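Long-range contact in protein toll (Drosophila melanogaster, PDB 4LXR), which serves as the cell-surface receptor for cleaved spaetzle, activating Toll signalling in antifungal defence and in dorsal-ventral patterning of the embryo: residues L654-S666 against S679-H691. Residues are numbered along the deposited sequence; the frame is centred on the assembly and turned at random.
With NAG (2-acetamido-2-deoxy-beta-D-glucopyranose), chain K; NAG (2-acetamido-2-deoxy-beta-D-glucopyranose), chain G.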
# COMPACT_ATOMS: atom_id res chain seq x y z
N LEU A 654 -3.71 -26.61 64.07
CA LEU A 654 -3.56 -27.41 65.27
C LEU A 654 -3.78 -28.89 64.98
O LEU A 654 -3.13 -29.75 65.57
CB LEU A 654 -4.53 -26.93 66.35
CG LEU A 654 -4.34 -25.48 66.80
CD1 LEU A 654 -5.40 -25.11 67.82
CD2 LEU A 654 -2.92 -25.25 67.36
N ARG A 655 -4.68 -29.18 64.05
CA ARG A 655 -5.00 -30.55 63.70
C ARG A 655 -5.55 -30.57 62.27
O ARG A 655 -5.93 -29.54 61.74
CB ARG A 655 -6.02 -31.11 64.69
CG ARG A 655 -6.27 -32.61 64.60
CD ARG A 655 -7.32 -33.07 65.63
NE ARG A 655 -6.99 -32.67 67.00
CZ ARG A 655 -6.03 -33.23 67.74
NH1 ARG A 655 -5.29 -34.22 67.24
NH2 ARG A 655 -5.81 -32.80 68.97
N LEU A 656 -5.56 -31.74 61.64
CA LEU A 656 -6.20 -31.91 60.34
C LEU A 656 -7.59 -32.51 60.54
O LEU A 656 -7.85 -33.18 61.54
CB LEU A 656 -5.36 -32.81 59.45
CG LEU A 656 -3.99 -32.28 59.02
CD1 LEU A 656 -3.23 -33.31 58.20
CD2 LEU A 656 -4.13 -30.97 58.24
N PRO A 657 -8.51 -32.25 59.59
CA PRO A 657 -9.83 -32.89 59.70
C PRO A 657 -9.72 -34.32 59.19
O PRO A 657 -8.65 -34.70 58.70
CB PRO A 657 -10.70 -32.05 58.76
CG PRO A 657 -9.75 -31.57 57.72
CD PRO A 657 -8.43 -31.35 58.43
N SER A 658 -10.79 -35.11 59.32
CA SER A 658 -10.75 -36.48 58.81
C SER A 658 -10.83 -36.51 57.28
O SER A 658 -11.27 -35.55 56.65
CB SER A 658 -11.86 -37.34 59.43
OG SER A 658 -13.07 -37.21 58.73
N ALA A 659 -10.37 -37.61 56.69
CA ALA A 659 -10.29 -37.74 55.24
C ALA A 659 -11.66 -37.82 54.55
O ALA A 659 -11.74 -37.74 53.33
CB ALA A 659 -9.44 -38.94 54.86
N ASN A 660 -12.73 -37.97 55.33
CA ASN A 660 -14.08 -38.07 54.78
C ASN A 660 -14.75 -36.72 54.55
O ASN A 660 -15.84 -36.65 54.00
CB ASN A 660 -14.96 -38.94 55.67
CG ASN A 660 -14.82 -40.41 55.37
OD1 ASN A 660 -14.74 -40.81 54.21
ND2 ASN A 660 -14.78 -41.24 56.41
N THR A 661 -14.06 -35.66 54.96
CA THR A 661 -14.60 -34.31 54.90
C THR A 661 -14.84 -33.86 53.46
O THR A 661 -13.96 -34.01 52.62
CB THR A 661 -13.66 -33.34 55.63
OG1 THR A 661 -13.43 -33.82 56.96
CG2 THR A 661 -14.26 -31.94 55.70
N PRO A 662 -16.04 -33.34 53.16
CA PRO A 662 -16.36 -32.84 51.81
C PRO A 662 -15.34 -31.83 51.30
O PRO A 662 -14.92 -30.94 52.05
CB PRO A 662 -17.75 -32.19 51.98
CG PRO A 662 -18.05 -32.21 53.46
CD PRO A 662 -17.22 -33.31 54.05
N GLY A 663 -14.93 -31.97 50.04
CA GLY A 663 -13.88 -31.16 49.45
C GLY A 663 -12.49 -31.67 49.83
O GLY A 663 -11.73 -32.13 48.98
N TYR A 664 -12.18 -31.58 51.12
CA TYR A 664 -10.91 -32.04 51.68
C TYR A 664 -10.62 -33.51 51.35
O TYR A 664 -9.46 -33.93 51.33
CB TYR A 664 -10.92 -31.81 53.20
CG TYR A 664 -9.68 -32.29 53.94
CD1 TYR A 664 -8.56 -31.48 54.07
CD2 TYR A 664 -9.64 -33.56 54.52
CE1 TYR A 664 -7.44 -31.90 54.74
CE2 TYR A 664 -8.50 -34.00 55.20
CZ TYR A 664 -7.41 -33.17 55.31
OH TYR A 664 -6.28 -33.58 55.97
N GLU A 665 -11.67 -34.30 51.09
CA GLU A 665 -11.51 -35.72 50.79
C GLU A 665 -10.86 -35.99 49.43
O GLU A 665 -10.44 -37.11 49.15
CB GLU A 665 -12.86 -36.44 50.84
CG GLU A 665 -13.84 -36.01 49.76
CD GLU A 665 -15.14 -36.80 49.81
OE1 GLU A 665 -15.23 -37.76 50.61
OE2 GLU A 665 -16.08 -36.46 49.05
N SER A 666 -10.79 -34.97 48.58
CA SER A 666 -10.36 -35.13 47.19
C SER A 666 -9.03 -34.46 46.93
O SER A 666 -8.54 -34.47 45.81
CB SER A 666 -11.40 -34.52 46.25
OG SER A 666 -12.70 -34.81 46.69
N SER A 679 0.44 -34.18 65.66
CA SER A 679 0.25 -35.59 65.35
C SER A 679 -0.49 -35.78 64.04
O SER A 679 -1.29 -34.93 63.64
CB SER A 679 -0.49 -36.31 66.48
OG SER A 679 -1.69 -35.63 66.80
N ILE A 680 -0.22 -36.88 63.35
CA ILE A 680 -0.89 -37.18 62.10
C ILE A 680 -1.52 -38.56 62.15
O ILE A 680 -0.84 -39.56 62.33
CB ILE A 680 0.08 -37.18 60.91
CG1 ILE A 680 0.84 -35.86 60.80
CG2 ILE A 680 -0.68 -37.47 59.62
CD1 ILE A 680 -0.03 -34.67 60.36
N ASP A 681 -2.83 -38.61 61.99
CA ASP A 681 -3.50 -39.89 61.88
C ASP A 681 -3.72 -40.20 60.41
O ASP A 681 -4.03 -39.30 59.62
CB ASP A 681 -4.84 -39.88 62.62
CG ASP A 681 -5.26 -41.27 63.06
OD1 ASP A 681 -5.73 -42.06 62.22
OD2 ASP A 681 -5.11 -41.58 64.27
N VAL A 682 -3.57 -41.47 60.05
CA VAL A 682 -3.82 -41.91 58.68
C VAL A 682 -5.26 -41.62 58.22
O VAL A 682 -5.52 -41.44 57.03
CB VAL A 682 -3.49 -43.42 58.53
CG1 VAL A 682 -4.44 -44.25 59.39
CG2 VAL A 682 -3.56 -43.85 57.06
N ASP A 683 -6.20 -41.56 59.16
CA ASP A 683 -7.59 -41.25 58.79
C ASP A 683 -7.83 -39.75 58.65
O ASP A 683 -8.97 -39.31 58.44
CB ASP A 683 -8.61 -41.92 59.73
CG ASP A 683 -8.46 -41.49 61.18
OD1 ASP A 683 -8.36 -40.28 61.46
OD2 ASP A 683 -8.47 -42.38 62.06
N GLN A 684 -6.76 -38.97 58.76
CA GLN A 684 -6.79 -37.55 58.45
C GLN A 684 -6.18 -37.30 57.07
O GLN A 684 -6.10 -36.16 56.62
CB GLN A 684 -6.00 -36.75 59.49
CG GLN A 684 -6.71 -36.58 60.83
CD GLN A 684 -5.76 -36.10 61.92
OE1 GLN A 684 -4.54 -36.16 61.77
NE2 GLN A 684 -6.32 -35.62 63.02
N LEU A 685 -5.75 -38.37 56.39
CA LEU A 685 -5.05 -38.22 55.12
C LEU A 685 -5.93 -38.56 53.93
O LEU A 685 -6.33 -39.70 53.77
CB LEU A 685 -3.79 -39.07 55.08
CG LEU A 685 -2.74 -38.75 56.15
CD1 LEU A 685 -1.60 -39.76 56.09
CD2 LEU A 685 -2.23 -37.33 55.99
N PRO A 686 -6.22 -37.56 53.07
CA PRO A 686 -7.04 -37.79 51.88
C PRO A 686 -6.52 -38.94 51.02
O PRO A 686 -5.32 -39.16 50.92
CB PRO A 686 -7.00 -36.45 51.14
CG PRO A 686 -6.00 -35.60 51.88
CD PRO A 686 -5.91 -36.14 53.27
N THR A 687 -7.45 -39.67 50.42
CA THR A 687 -7.15 -40.94 49.78
C THR A 687 -6.38 -40.81 48.45
O THR A 687 -5.58 -41.67 48.11
CB THR A 687 -8.44 -41.79 49.62
OG1 THR A 687 -8.28 -43.03 50.32
CG2 THR A 687 -8.78 -42.07 48.15
N ASN A 688 -6.60 -39.72 47.72
CA ASN A 688 -5.92 -39.51 46.45
C ASN A 688 -4.60 -38.75 46.59
O ASN A 688 -3.99 -38.35 45.58
CB ASN A 688 -6.84 -38.80 45.46
CG ASN A 688 -7.96 -39.69 44.98
OD1 ASN A 688 -7.77 -40.90 44.85
ND2 ASN A 688 -9.12 -39.11 44.73
N LEU A 689 -4.17 -38.56 47.84
CA LEU A 689 -2.95 -37.81 48.17
C LEU A 689 -1.70 -38.39 47.53
O LEU A 689 -1.46 -39.59 47.61
CB LEU A 689 -2.76 -37.75 49.69
CG LEU A 689 -1.95 -36.58 50.25
CD1 LEU A 689 -2.67 -35.25 49.98
CD2 LEU A 689 -1.70 -36.75 51.74
N THR A 690 -0.89 -37.53 46.91
CA THR A 690 0.38 -37.95 46.32
C THR A 690 1.54 -37.09 46.82
O THR A 690 2.70 -37.35 46.50
CB THR A 690 0.38 -37.88 44.78
OG1 THR A 690 0.31 -36.51 44.37
CG2 THR A 690 -0.82 -38.64 44.19
N HIS A 691 1.22 -36.08 47.61
CA HIS A 691 2.25 -35.20 48.16
C HIS A 691 1.81 -34.69 49.54
O HIS A 691 0.68 -34.19 49.71
CB HIS A 691 2.53 -34.04 47.19
CG HIS A 691 3.54 -33.06 47.69
ND1 HIS A 691 4.90 -33.29 47.63
CD2 HIS A 691 3.39 -31.83 48.24
CE1 HIS A 691 5.54 -32.25 48.13
NE2 HIS A 691 4.65 -31.35 48.51
C1 NAG K . -9.92 -39.95 43.87
C2 NAG K . -11.41 -39.64 43.99
C3 NAG K . -12.21 -40.58 43.10
C4 NAG K . -11.71 -40.50 41.66
C5 NAG K . -10.20 -40.74 41.60
C6 NAG K . -9.62 -40.51 40.23
C7 NAG K . -12.25 -38.67 46.08
C8 NAG K . -12.69 -38.95 47.49
N2 NAG K . -11.87 -39.73 45.37
O3 NAG K . -13.60 -40.26 43.15
O4 NAG K . -12.38 -41.47 40.87
O5 NAG K . -9.52 -39.85 42.49
O6 NAG K . -9.43 -39.13 39.98
O7 NAG K . -12.24 -37.53 45.62
C1 NAG G . 1.81 -22.41 67.27
C2 NAG G . 1.21 -21.56 68.39
C3 NAG G . 2.06 -20.30 68.60
C4 NAG G . 3.53 -20.64 68.78
C5 NAG G . 4.00 -21.56 67.65
C6 NAG G . 5.41 -22.08 67.86
C7 NAG G . -1.22 -21.94 68.41
C8 NAG G . -2.56 -21.40 67.99
N2 NAG G . -0.16 -21.20 68.08
O3 NAG G . 1.59 -19.56 69.72
O4 NAG G . 4.28 -19.43 68.75
O5 NAG G . 3.15 -22.71 67.57
O6 NAG G . 6.27 -21.69 66.80
O7 NAG G . -1.11 -23.00 69.02
O HOH W 1 -2.17 -32.18 65.15
O HOH W 2 -3.43 -33.40 63.12
O HOH W 3 -10.26 -38.97 51.56
O HOH W 4 -7.83 -37.21 48.27
O HOH W 5 -9.06 -36.51 44.13
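Tyr664 and Ala659 bond to the backbone around Gln684 where the non-strand sides of successive leucine-rich repeats stack in the membrane-proximal part of the Toll ectodomain. Tyr664 OH donates to Gln684 O at 2.7 Å, the oxygen lying at the ring edge and the hydroxyl nearly in line with the C=O (169°). With CG anti to the backbone N (chi1 178°), the phenol reaches this carbonyl, while Pro657 CG sits 3.5 Å above the ring centre and Pro686 CD packs obliquely against CE2; tyrosine suits the place by joining a flat apolar face to a polar tip. One residue earlier, Asp683 O receives Ala659 N at 2.8 Å; alanine fits because its small CB lies only 3.4 Å from Leu685 O.

Gln684 lays CB and CG against the backbone oxygen Pro657 O, with CB 4.0 Å from Leu656 CB, and NE2 comes beside Arg655 CG. Leucine gives the buried side an apolar branch, Leu656 CD1 reaching on to Ile680 CD1. Glutamine adds an acceptor to its methylenes: the N-H of Asp681 points almost straight at Gln684 OE1 (176°), though from above the carbonyl plane. With an alanine here, Asp681 N would probably lose this acceptor and a gap would open beside Leu656. Asp681 in turn forms an Asx turn leading into the 3-10 segment 682-684, OD1 accepting from Asp683 N.

Farther along, waters join Glu665 O to the turn from Pro686 to Leu689, whose Asn688 carries an N-linked glycan. The acetamido oxygen O7 of that sugar accepts a 3.0 Å hydrogen bond from Ser666 OG.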